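Local coordinates for tyrocidine synthetase 3 (Brevibacillus brevis, PDB 2JGP), which forms part of a nonribosomal peptide synthetase, as a peptidyl carrier and condensation bidomain probably engaged in peptide bond formation during tyrocidine synthesis, at residues A[377-382]-A[392-397]; A[386-391]-A[509-514]; A[283-288]-A[347-352]; A[332-337]-A[430-435]. All coordinates share one frame; numbering follows the deposited sequence.

The four contacts lie on one side of the chain's centre, in the condensation domain, whose fold is of the chloramphenicol acetyltransferase-like kind, and illustrate how elements distant in sequence pack around helix 329-345. Along the chain contact 3 opens first, then contacts 4, 1 and 2; contact 4 alternates with contacts 3 and 2, contact 2 also with contact 1, whereas contact 1 falls between the segments of contact 4. Contacts 1 and 2 share helix 387-403 and have centres 12 Å apart. Contacts 1 and 3 meet through the antiparallel strands 350-356 and 373-379. Helix 329-345, which carries a segment of contact 4, touches side chains of the other three, gathering segments up to 118 residues apart.

Contact 1. Residues A[377-382]-A[392-397]; sequences MRNKPQ and QEVKQN. With NA (sodium ion), chain F.
Asn379, at the end of strand 373-379, meets Asn397 and Val394 of helix 387-403, the polar and apolar halves of a small strand-to-helix interface. The two asparagine side chains slide past each other in opposite directions, their amide planes 46° apart. Asn397 has CG anti to its carbonyl carbon (chi1 -70°), which sets CG on the strand side, the amide next to Asn379. The valine crosses Asn379 at about a right angle and sets a methyl against the amide carbon, with Val394 CG2 3.8 Å from Asn379 CG. Two residues earlier in the strand, the bend at chi2 (73°) brings Met377 SD within 3.9 Å of Asn397 O. Toward the loop a water spans the gap: it accepts from Lys380 N at 2.8 Å and donates to Glu393 OE1 at 2.8 Å. That carboxylate also has a salt bridge with Lys385, whose NZ bonds to Lys380 O as well. Gln396 directs its side chain away from the strand, and its OE1 binds the sodium ion at 2.2 Å in company with Asp400 and two waters. The chemistry implies a water-mediated polar link between strand and helix, with the metal on a different face of the helix.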
# COMPACT_ATOMS: atom_id res chain seq x y z
N MET A 377 1.94 -2.99 -11.93
CA MET A 377 0.73 -3.13 -12.72
C MET A 377 1.02 -2.83 -14.19
O MET A 377 1.34 -1.70 -14.55
CB MET A 377 -0.34 -2.17 -12.18
CG MET A 377 -1.74 -2.60 -12.47
SD MET A 377 -2.25 -4.00 -11.45
CE MET A 377 -2.68 -3.24 -9.90
N ARG A 378 0.90 -3.86 -15.03
CA ARG A 378 1.18 -3.74 -16.46
C ARG A 378 -0.12 -3.69 -17.26
O ARG A 378 -0.99 -4.53 -17.09
CB ARG A 378 2.03 -4.91 -16.95
CG ARG A 378 2.40 -4.85 -18.43
CD ARG A 378 3.25 -6.04 -18.80
NE ARG A 378 3.73 -5.98 -20.19
CZ ARG A 378 4.73 -6.72 -20.67
NH1 ARG A 378 5.38 -7.58 -19.89
NH2 ARG A 378 5.09 -6.59 -21.94
N ASN A 379 -0.22 -2.69 -18.13
CA ASN A 379 -1.38 -2.54 -19.00
C ASN A 379 -0.95 -2.09 -20.39
O ASN A 379 0.17 -1.60 -20.57
CB ASN A 379 -2.37 -1.54 -18.40
CG ASN A 379 -3.17 -2.14 -17.27
OD1 ASN A 379 -2.94 -1.86 -16.09
ND2 ASN A 379 -4.12 -3.01 -17.63
N LYS A 380 -1.85 -2.26 -21.35
CA LYS A 380 -1.53 -2.04 -22.75
C LYS A 380 -2.52 -1.07 -23.39
O LYS A 380 -3.44 -1.48 -24.10
CB LYS A 380 -1.49 -3.37 -23.49
CG LYS A 380 -0.36 -4.27 -22.98
CD LYS A 380 -0.24 -5.56 -23.75
CE LYS A 380 0.76 -6.49 -23.09
NZ LYS A 380 0.77 -7.83 -23.74
N PRO A 381 -2.35 0.24 -23.10
CA PRO A 381 -3.21 1.27 -23.68
C PRO A 381 -2.92 1.49 -25.17
O PRO A 381 -2.22 2.43 -25.56
CB PRO A 381 -2.87 2.51 -22.84
CG PRO A 381 -1.47 2.30 -22.40
CD PRO A 381 -1.33 0.81 -22.20
N GLN A 382 -3.46 0.59 -25.99
CA GLN A 382 -3.32 0.65 -27.43
C GLN A 382 -4.33 1.63 -28.04
O GLN A 382 -5.47 1.72 -27.59
CB GLN A 382 -3.48 -0.75 -28.04
CG GLN A 382 -2.41 -1.74 -27.58
CD GLN A 382 -2.75 -3.19 -27.89
OE1 GLN A 382 -3.72 -3.48 -28.60
NE2 GLN A 382 -1.96 -4.11 -27.35
N GLN A 392 -11.67 -2.27 -18.64
CA GLN A 392 -11.94 -3.63 -18.23
C GLN A 392 -10.66 -4.46 -18.14
O GLN A 392 -10.56 -5.34 -17.29
CB GLN A 392 -12.95 -4.29 -19.17
CG GLN A 392 -14.33 -3.67 -19.07
CD GLN A 392 -14.94 -3.80 -17.68
OE1 GLN A 392 -14.91 -4.88 -17.07
NE2 GLN A 392 -15.48 -2.70 -17.16
N GLU A 393 -9.69 -4.18 -19.01
CA GLU A 393 -8.39 -4.84 -18.91
C GLU A 393 -7.69 -4.44 -17.61
O GLU A 393 -7.15 -5.29 -16.90
CB GLU A 393 -7.51 -4.50 -20.11
CG GLU A 393 -8.05 -4.99 -21.44
CD GLU A 393 -7.14 -4.65 -22.60
OE1 GLU A 393 -6.16 -3.90 -22.40
OE2 GLU A 393 -7.42 -5.12 -23.72
N VAL A 394 -7.74 -3.15 -17.29
CA VAL A 394 -7.17 -2.61 -16.04
C VAL A 394 -7.82 -3.26 -14.82
O VAL A 394 -7.12 -3.63 -13.87
CB VAL A 394 -7.33 -1.07 -15.95
CG1 VAL A 394 -6.91 -0.55 -14.57
CG2 VAL A 394 -6.52 -0.38 -17.05
N LYS A 395 -9.13 -3.42 -14.85
CA LYS A 395 -9.85 -4.09 -13.77
C LYS A 395 -9.41 -5.53 -13.62
O LYS A 395 -9.11 -5.99 -12.51
CB LYS A 395 -11.36 -4.05 -14.02
CG LYS A 395 -12.15 -4.96 -13.09
CD LYS A 395 -13.62 -5.01 -13.49
CE LYS A 395 -14.41 -5.86 -12.52
NZ LYS A 395 -15.87 -5.79 -12.81
N GLN A 396 -9.38 -6.25 -14.74
CA GLN A 396 -9.02 -7.66 -14.75
C GLN A 396 -7.59 -7.88 -14.24
O GLN A 396 -7.34 -8.79 -13.45
CB GLN A 396 -9.18 -8.24 -16.16
CG GLN A 396 -9.29 -9.75 -16.22
CD GLN A 396 -10.37 -10.30 -15.30
OE1 GLN A 396 -10.08 -11.03 -14.35
NE2 GLN A 396 -11.61 -9.92 -15.54
N ASN A 397 -6.67 -7.05 -14.72
CA ASN A 397 -5.28 -7.15 -14.30
C ASN A 397 -5.09 -6.77 -12.84
O ASN A 397 -4.22 -7.31 -12.15
CB ASN A 397 -4.39 -6.29 -15.20
CG ASN A 397 -4.27 -6.86 -16.60
OD1 ASN A 397 -4.32 -8.08 -16.79
ND2 ASN A 397 -4.14 -5.98 -17.59
NA NA F . -9.73 -11.88 -12.35
O HOH W 1 -4.20 -3.54 -20.45
O HOH W 2 -12.05 -12.11 -12.18
O HOH W 3 -8.70 -12.30 -10.56

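Contact 2. Residues A[386-391]-A[509-514]; sequences TFSEFL and NPHIRL
A capping box starts helix 387-403, and its N-cap residue Thr386 forms a single beta bridge with Arg513 in the loop after helix 489-508. Within the box, Glu389 N donates to Thr386 OG1 at 3.0 Å, while Thr386 N returns a bond to the anti lone pair of Glu389 OE1 at 2.9 Å. The loop supplies further acceptors to this helix start. Phe387 N donates to Ile512 O at 2.8 Å, and Ser388 N makes a weak, strongly bent bond to Pro510 O. Asn509 shapes the acceptor side: its OD1 takes His511 N in an Asx turn, inside a type I turn from Asn509 to Ile512. Next to the bridge the methyl of Thr386 lies over one face of the Arg513 guanidinium, CG2 standing 3.3 Å from NH1. That same NH1 is bonded to Glu384 O, and Glu389 OE1 stays beyond salt-bridge distance at the guanidinium edge. On the buried side the two methyls of Leu514 divide their work. Leu514 CD2 rests 3.7 Å from Phe387 CA and touches the edge of the Phe387 ring, whereas Leu514 CD1 sits over one face of the Phe390 ring, offset toward its rim and 4.2 Å from Phe390 CG.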
# COMPACT_ATOMS: atom_id res chain seq x y z
N THR A 386 -11.09 0.86 -27.17
CA THR A 386 -12.01 1.81 -26.56
C THR A 386 -11.57 1.97 -25.11
O THR A 386 -10.99 1.04 -24.53
CB THR A 386 -13.47 1.32 -26.61
OG1 THR A 386 -13.62 0.15 -25.81
CG2 THR A 386 -13.90 1.01 -28.04
N PHE A 387 -11.81 3.13 -24.52
CA PHE A 387 -11.46 3.30 -23.11
C PHE A 387 -12.23 2.28 -22.28
O PHE A 387 -11.69 1.72 -21.33
CB PHE A 387 -11.75 4.71 -22.59
CG PHE A 387 -11.43 4.88 -21.13
CD1 PHE A 387 -10.12 5.05 -20.71
CD2 PHE A 387 -12.43 4.83 -20.17
CE1 PHE A 387 -9.81 5.19 -19.36
CE2 PHE A 387 -12.14 4.96 -18.82
CZ PHE A 387 -10.82 5.14 -18.41
N SER A 388 -13.48 2.02 -22.65
CA SER A 388 -14.30 1.05 -21.94
C SER A 388 -13.64 -0.33 -21.87
O SER A 388 -13.55 -0.92 -20.78
CB SER A 388 -15.68 0.94 -22.60
OG SER A 388 -16.51 0.04 -21.88
N GLU A 389 -13.14 -0.83 -22.99
CA GLU A 389 -12.51 -2.15 -23.00
C GLU A 389 -11.14 -2.13 -22.32
O GLU A 389 -10.77 -3.09 -21.65
CB GLU A 389 -12.42 -2.73 -24.42
CG GLU A 389 -11.31 -2.17 -25.27
CD GLU A 389 -11.32 -2.76 -26.67
OE1 GLU A 389 -11.48 -1.99 -27.64
OE2 GLU A 389 -11.19 -4.00 -26.78
N PHE A 390 -10.40 -1.03 -22.49
CA PHE A 390 -9.12 -0.86 -21.80
C PHE A 390 -9.32 -0.84 -20.28
O PHE A 390 -8.57 -1.49 -19.54
CB PHE A 390 -8.41 0.43 -22.23
CG PHE A 390 -7.14 0.70 -21.47
CD1 PHE A 390 -6.07 -0.18 -21.57
CD2 PHE A 390 -7.03 1.80 -20.62
CE1 PHE A 390 -4.90 0.05 -20.86
CE2 PHE A 390 -5.87 2.03 -19.91
CZ PHE A 390 -4.80 1.15 -20.02
N LEU A 391 -10.33 -0.11 -19.83
CA LEU A 391 -10.66 -0.06 -18.41
C LEU A 391 -10.98 -1.45 -17.85
O LEU A 391 -10.63 -1.77 -16.72
CB LEU A 391 -11.84 0.89 -18.15
CG LEU A 391 -12.40 0.90 -16.72
CD1 LEU A 391 -11.32 1.29 -15.72
CD2 LEU A 391 -13.61 1.81 -16.61
N ASN A 509 -17.73 10.26 -22.76
CA ASN A 509 -17.91 9.13 -23.66
C ASN A 509 -16.90 8.02 -23.35
O ASN A 509 -15.78 8.04 -23.89
CB ASN A 509 -17.75 9.60 -25.11
CG ASN A 509 -17.93 8.47 -26.12
OD1 ASN A 509 -18.37 7.37 -25.78
ND2 ASN A 509 -17.59 8.75 -27.38
N PRO A 510 -17.29 7.06 -22.49
CA PRO A 510 -16.40 5.97 -22.10
C PRO A 510 -15.99 5.04 -23.25
O PRO A 510 -15.02 4.30 -23.11
CB PRO A 510 -17.21 5.18 -21.07
CG PRO A 510 -18.37 6.03 -20.71
CD PRO A 510 -18.60 6.97 -21.83
N HIS A 511 -16.71 5.08 -24.36
CA HIS A 511 -16.42 4.20 -25.49
C HIS A 511 -15.52 4.85 -26.53
O HIS A 511 -15.20 4.24 -27.55
CB HIS A 511 -17.72 3.70 -26.09
CG HIS A 511 -18.59 3.00 -25.09
ND1 HIS A 511 -18.35 1.71 -24.69
CD2 HIS A 511 -19.66 3.43 -24.38
CE1 HIS A 511 -19.26 1.36 -23.79
NE2 HIS A 511 -20.06 2.39 -23.58
N ILE A 512 -15.10 6.09 -26.27
CA ILE A 512 -14.12 6.76 -27.12
C ILE A 512 -12.86 5.91 -27.23
O ILE A 512 -12.45 5.28 -26.25
CB ILE A 512 -13.74 8.15 -26.55
CG1 ILE A 512 -12.90 8.93 -27.57
CG2 ILE A 512 -13.01 8.02 -25.21
CD1 ILE A 512 -12.71 10.39 -27.20
N ARG A 513 -12.28 5.86 -28.41
CA ARG A 513 -11.06 5.09 -28.61
C ARG A 513 -9.86 5.90 -28.13
O ARG A 513 -9.84 7.13 -28.25
CB ARG A 513 -10.92 4.64 -30.07
CG ARG A 513 -12.05 3.69 -30.48
CD ARG A 513 -11.81 3.01 -31.82
NE ARG A 513 -12.94 2.18 -32.22
CZ ARG A 513 -13.18 0.94 -31.77
NH1 ARG A 513 -12.39 0.37 -30.88
NH2 ARG A 513 -14.24 0.28 -32.21
N LEU A 514 -8.88 5.22 -27.54
CA LEU A 514 -7.77 5.91 -26.89
C LEU A 514 -7.08 6.93 -27.81
O LEU A 514 -6.77 8.04 -27.38
CB LEU A 514 -6.74 4.90 -26.36
CG LEU A 514 -7.20 3.91 -25.29
CD1 LEU A 514 -5.99 3.33 -24.57
CD2 LEU A 514 -8.17 4.54 -24.29

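Contact 3. Residues A[283-288]-A[347-352]; sequences DIPVLN and QEDIIV
Gln347 turns CG anti to its carbonyl carbon (chi1 -70°) and continues extended through CD (chi2 178°), delivering its amide to the backbone of Val286 and Asn288. The amide pairs with the chain in a two-point grip, joining the loop between helix 267-279 and strand 303-309 to the end of a two-stranded ladder in the condensation domain, where strand 350-356 pairs antiparallel with 373-379. Gln347 NE2 donates to Val286 O at 2.9 Å, a nearly straight bond with the acceptor in the amide plane of the glutamine. Asn288 N in turn gives its hydrogen to Gln347 OE1 at 3.0 Å, coming from above the plane of that carbonyl. Bonds at both ends fix the rotation of the amide, while Leu287, between the two backbone partners, brings its CA to 3.4 Å from Gln347 OE1. Farther back along the loop, a proline ring meets both polar and apolar atoms. The ring of Pro285 crosses Asp349 and Ile351 at about right angles, its CB lying 3.4 Å from Asp349 O. The Asp349 carboxylate forms a salt bridge with Arg378 in the neighbouring strand, and a water on OD2 makes a weak link to Asp283 O. The tip of Ile351 closes this end: CD1 is 3.7 Å both from Pro285 CD and from Ile284 CG2.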
# COMPACT_ATOMS: atom_id res chain seq x y z
N ASP A 283 9.20 -8.97 -23.39
CA ASP A 283 10.02 -7.76 -23.38
C ASP A 283 9.43 -6.73 -22.41
O ASP A 283 8.37 -6.17 -22.67
CB ASP A 283 10.09 -7.15 -24.79
CG ASP A 283 10.20 -8.20 -25.88
OD1 ASP A 283 11.13 -9.03 -25.82
OD2 ASP A 283 9.34 -8.18 -26.79
N ILE A 284 10.13 -6.48 -21.31
CA ILE A 284 9.67 -5.55 -20.28
C ILE A 284 9.88 -4.10 -20.73
O ILE A 284 11.01 -3.69 -20.97
CB ILE A 284 10.39 -5.77 -18.93
CG1 ILE A 284 10.09 -7.17 -18.39
CG2 ILE A 284 9.98 -4.70 -17.91
CD1 ILE A 284 10.79 -7.48 -17.08
N PRO A 285 8.79 -3.32 -20.84
CA PRO A 285 8.88 -1.97 -21.38
C PRO A 285 9.47 -0.96 -20.40
O PRO A 285 9.18 -1.01 -19.21
CB PRO A 285 7.42 -1.61 -21.67
CG PRO A 285 6.66 -2.37 -20.67
CD PRO A 285 7.40 -3.66 -20.47
N VAL A 286 10.29 -0.05 -20.92
CA VAL A 286 10.81 1.07 -20.14
C VAL A 286 10.05 2.33 -20.54
O VAL A 286 10.00 2.67 -21.73
CB VAL A 286 12.32 1.27 -20.38
CG1 VAL A 286 12.86 2.36 -19.47
CG2 VAL A 286 13.07 -0.04 -20.16
N LEU A 287 9.45 3.01 -19.56
CA LEU A 287 8.67 4.23 -19.81
C LEU A 287 9.55 5.33 -20.40
O LEU A 287 10.59 5.66 -19.84
CB LEU A 287 8.04 4.72 -18.51
CG LEU A 287 7.10 5.93 -18.58
CD1 LEU A 287 5.84 5.63 -19.39
CD2 LEU A 287 6.73 6.38 -17.17
N ASN A 288 9.14 5.88 -21.53
CA ASN A 288 9.90 6.92 -22.20
C ASN A 288 9.18 8.26 -22.14
O ASN A 288 8.77 8.81 -23.16
CB ASN A 288 10.17 6.53 -23.66
CG ASN A 288 11.07 7.52 -24.38
OD1 ASN A 288 10.81 7.87 -25.53
ND2 ASN A 288 12.11 8.00 -23.70
N GLN A 347 3.79 5.35 -26.14
CA GLN A 347 3.92 3.90 -25.91
C GLN A 347 2.55 3.30 -25.62
O GLN A 347 1.64 3.99 -25.16
CB GLN A 347 4.86 3.64 -24.74
CG GLN A 347 6.31 3.97 -25.01
CD GLN A 347 7.20 3.75 -23.81
OE1 GLN A 347 6.89 4.20 -22.71
NE2 GLN A 347 8.31 3.05 -24.01
N GLU A 348 2.42 1.99 -25.88
CA GLU A 348 1.16 1.28 -25.71
C GLU A 348 1.30 0.06 -24.80
O GLU A 348 0.48 -0.84 -24.82
CB GLU A 348 0.63 0.86 -27.08
CG GLU A 348 0.52 2.02 -28.07
CD GLU A 348 -0.31 1.67 -29.29
OE1 GLU A 348 -1.06 2.55 -29.76
OE2 GLU A 348 -0.23 0.52 -29.75
N ASP A 349 2.35 0.07 -23.98
CA ASP A 349 2.64 -1.02 -23.05
C ASP A 349 3.40 -0.36 -21.90
O ASP A 349 4.53 0.10 -22.07
CB ASP A 349 3.50 -2.08 -23.74
CG ASP A 349 3.71 -3.33 -22.90
OD1 ASP A 349 3.29 -3.37 -21.72
OD2 ASP A 349 4.32 -4.27 -23.44
N ILE A 350 2.75 -0.32 -20.74
CA ILE A 350 3.17 0.53 -19.63
C ILE A 350 3.01 -0.17 -18.29
O ILE A 350 1.98 -0.80 -18.04
CB ILE A 350 2.33 1.83 -19.60
CG1 ILE A 350 2.45 2.57 -20.94
CG2 ILE A 350 2.77 2.73 -18.43
CD1 ILE A 350 1.91 3.96 -20.95
N ILE A 351 4.02 -0.02 -17.43
CA ILE A 351 3.99 -0.58 -16.07
C ILE A 351 3.94 0.58 -15.07
O ILE A 351 4.74 1.51 -15.15
CB ILE A 351 5.21 -1.47 -15.80
CG1 ILE A 351 5.37 -2.52 -16.91
CG2 ILE A 351 5.09 -2.15 -14.43
CD1 ILE A 351 6.68 -3.26 -16.88
N VAL A 352 2.98 0.52 -14.15
CA VAL A 352 2.81 1.53 -13.11
C VAL A 352 2.84 0.84 -11.75
O VAL A 352 2.10 -0.11 -11.53
CB VAL A 352 1.46 2.26 -13.25
CG1 VAL A 352 1.21 3.18 -12.05
CG2 VAL A 352 1.41 3.04 -14.58
O HOH W 4 6.72 -4.11 -24.71

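Contact 4. Residues A[332-337]-A[430-435]; sequences VLLAAY and TVFTFQ
Tyr337 and Thr430 reach toward each other tip to tip, with the threonine hydroxyl at the edge of the tyrosine ring, in its plane. Their hydrogen bond, between Tyr337 OH and Thr430 OG1, is modelled at 2.4 Å, a length so short that it is doubtful. Thr430 OG1 also bonds to Leu465 O of the adjoining strand; if the short approach is real, the hydroxyl links helix and strand. Phe432 takes a different attitude toward the tyrosine: the two side chains slide past each other in opposite directions, with ring planes at 30° and centroids 5.8 Å apart, leaving almost no overlap. Both contacts belong to an alpha/beta layer in which helix 329-345 packs on strand 430-435, which lies beside 465-471 and also bonds through its backbone to Gly353 of strand 350-356; the local axes of helix and strand run at 153° and approach to 9.5 Å. The alternation of the strand turns Thr430, Phe432 and Phe434 to the helix and Val431 away from it. Phe432 has CG anti to its backbone N (chi1 171°), which starts the ring on its way to the helix, where Leu334 covers one face near the rim. The far end of that ring presses against the preceding leucine, Phe432 CZ to Leu333 CB being 3.6 Å, while Tyr330 meets it edge-to-face. Leu334 CD1 lies 4.0 Å from Phe432 CD2. Leu333 then spans to the next aromatic residue, crossing Phe434 at about a right angle with Leu333 CD1 3.8 Å from Phe434 CD1.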
# COMPACT_ATOMS: atom_id res chain seq x y z
N VAL A 332 -10.66 3.31 -12.44
CA VAL A 332 -10.95 4.30 -13.48
C VAL A 332 -9.78 5.28 -13.58
O VAL A 332 -9.26 5.54 -14.67
CB VAL A 332 -12.25 5.07 -13.15
CG1 VAL A 332 -12.42 6.28 -14.09
CG2 VAL A 332 -13.47 4.13 -13.24
N LEU A 333 -9.35 5.79 -12.43
CA LEU A 333 -8.22 6.73 -12.37
C LEU A 333 -6.90 6.10 -12.84
O LEU A 333 -6.12 6.73 -13.55
CB LEU A 333 -8.07 7.28 -10.96
CG LEU A 333 -9.25 8.06 -10.40
CD1 LEU A 333 -8.99 8.41 -8.94
CD2 LEU A 333 -9.51 9.31 -11.22
N LEU A 334 -6.65 4.85 -12.43
CA LEU A 334 -5.46 4.14 -12.89
C LEU A 334 -5.50 3.98 -14.40
O LEU A 334 -4.49 4.13 -15.09
CB LEU A 334 -5.34 2.77 -12.22
CG LEU A 334 -4.16 1.89 -12.67
CD1 LEU A 334 -2.81 2.60 -12.49
CD2 LEU A 334 -4.20 0.56 -11.92
N ALA A 335 -6.68 3.64 -14.92
CA ALA A 335 -6.89 3.51 -16.35
C ALA A 335 -6.60 4.84 -17.05
O ALA A 335 -5.87 4.88 -18.04
CB ALA A 335 -8.32 3.05 -16.64
N ALA A 336 -7.16 5.93 -16.53
CA ALA A 336 -6.94 7.27 -17.09
C ALA A 336 -5.46 7.67 -17.00
O ALA A 336 -4.93 8.32 -17.89
CB ALA A 336 -7.80 8.31 -16.36
N TYR A 337 -4.81 7.26 -15.92
CA TYR A 337 -3.40 7.55 -15.75
C TYR A 337 -2.57 6.82 -16.81
O TYR A 337 -1.67 7.41 -17.41
CB TYR A 337 -2.95 7.20 -14.33
CG TYR A 337 -1.52 7.56 -14.03
CD1 TYR A 337 -1.08 8.88 -14.16
CD2 TYR A 337 -0.61 6.60 -13.61
CE1 TYR A 337 0.24 9.22 -13.89
CE2 TYR A 337 0.72 6.94 -13.34
CZ TYR A 337 1.13 8.25 -13.48
OH TYR A 337 2.44 8.58 -13.22
N THR A 430 7.20 5.10 -12.43
CA THR A 430 6.15 5.93 -11.87
C THR A 430 5.28 5.11 -10.94
O THR A 430 5.18 3.90 -11.08
CB THR A 430 5.29 6.57 -12.98
OG1 THR A 430 4.32 7.43 -12.39
CG2 THR A 430 4.58 5.50 -13.81
N VAL A 431 4.66 5.80 -9.98
CA VAL A 431 3.78 5.19 -9.00
C VAL A 431 2.44 5.92 -9.00
O VAL A 431 2.40 7.14 -9.20
CB VAL A 431 4.41 5.24 -7.57
CG1 VAL A 431 3.37 4.95 -6.50
CG2 VAL A 431 5.57 4.26 -7.48
N PHE A 432 1.36 5.17 -8.81
CA PHE A 432 0.01 5.72 -8.70
C PHE A 432 -0.57 5.36 -7.35
O PHE A 432 -0.48 4.20 -6.94
CB PHE A 432 -0.87 5.15 -9.82
CG PHE A 432 -2.32 5.50 -9.67
CD1 PHE A 432 -2.81 6.70 -10.16
CD2 PHE A 432 -3.20 4.63 -9.04
CE1 PHE A 432 -4.14 7.04 -10.03
CE2 PHE A 432 -4.54 4.96 -8.90
CZ PHE A 432 -5.01 6.16 -9.39
N THR A 433 -1.13 6.34 -6.64
CA THR A 433 -1.86 6.08 -5.38
C THR A 433 -3.19 6.82 -5.33
O THR A 433 -3.35 7.85 -5.97
CB THR A 433 -1.04 6.47 -4.12
OG1 THR A 433 -0.95 7.90 -4.01
CG2 THR A 433 0.36 5.87 -4.16
N PHE A 434 -4.14 6.28 -4.57
CA PHE A 434 -5.44 6.92 -4.37
C PHE A 434 -5.83 6.81 -2.89
O PHE A 434 -5.78 5.72 -2.32
CB PHE A 434 -6.50 6.29 -5.28
CG PHE A 434 -7.91 6.78 -5.01
CD1 PHE A 434 -8.24 8.11 -5.19
CD2 PHE A 434 -8.89 5.90 -4.56
CE1 PHE A 434 -9.52 8.57 -4.93
CE2 PHE A 434 -10.18 6.35 -4.31
CZ PHE A 434 -10.50 7.69 -4.49
N GLN A 435 -6.17 7.94 -2.27
CA GLN A 435 -6.49 7.99 -0.84
C GLN A 435 -7.79 8.75 -0.59
O GLN A 435 -8.29 9.44 -1.48
CB GLN A 435 -5.35 8.65 -0.05
CG GLN A 435 -3.93 8.31 -0.53
CD GLN A 435 -3.37 9.33 -1.53
OE1 GLN A 435 -3.21 9.03 -2.72
NE2 GLN A 435 -3.08 10.53 -1.05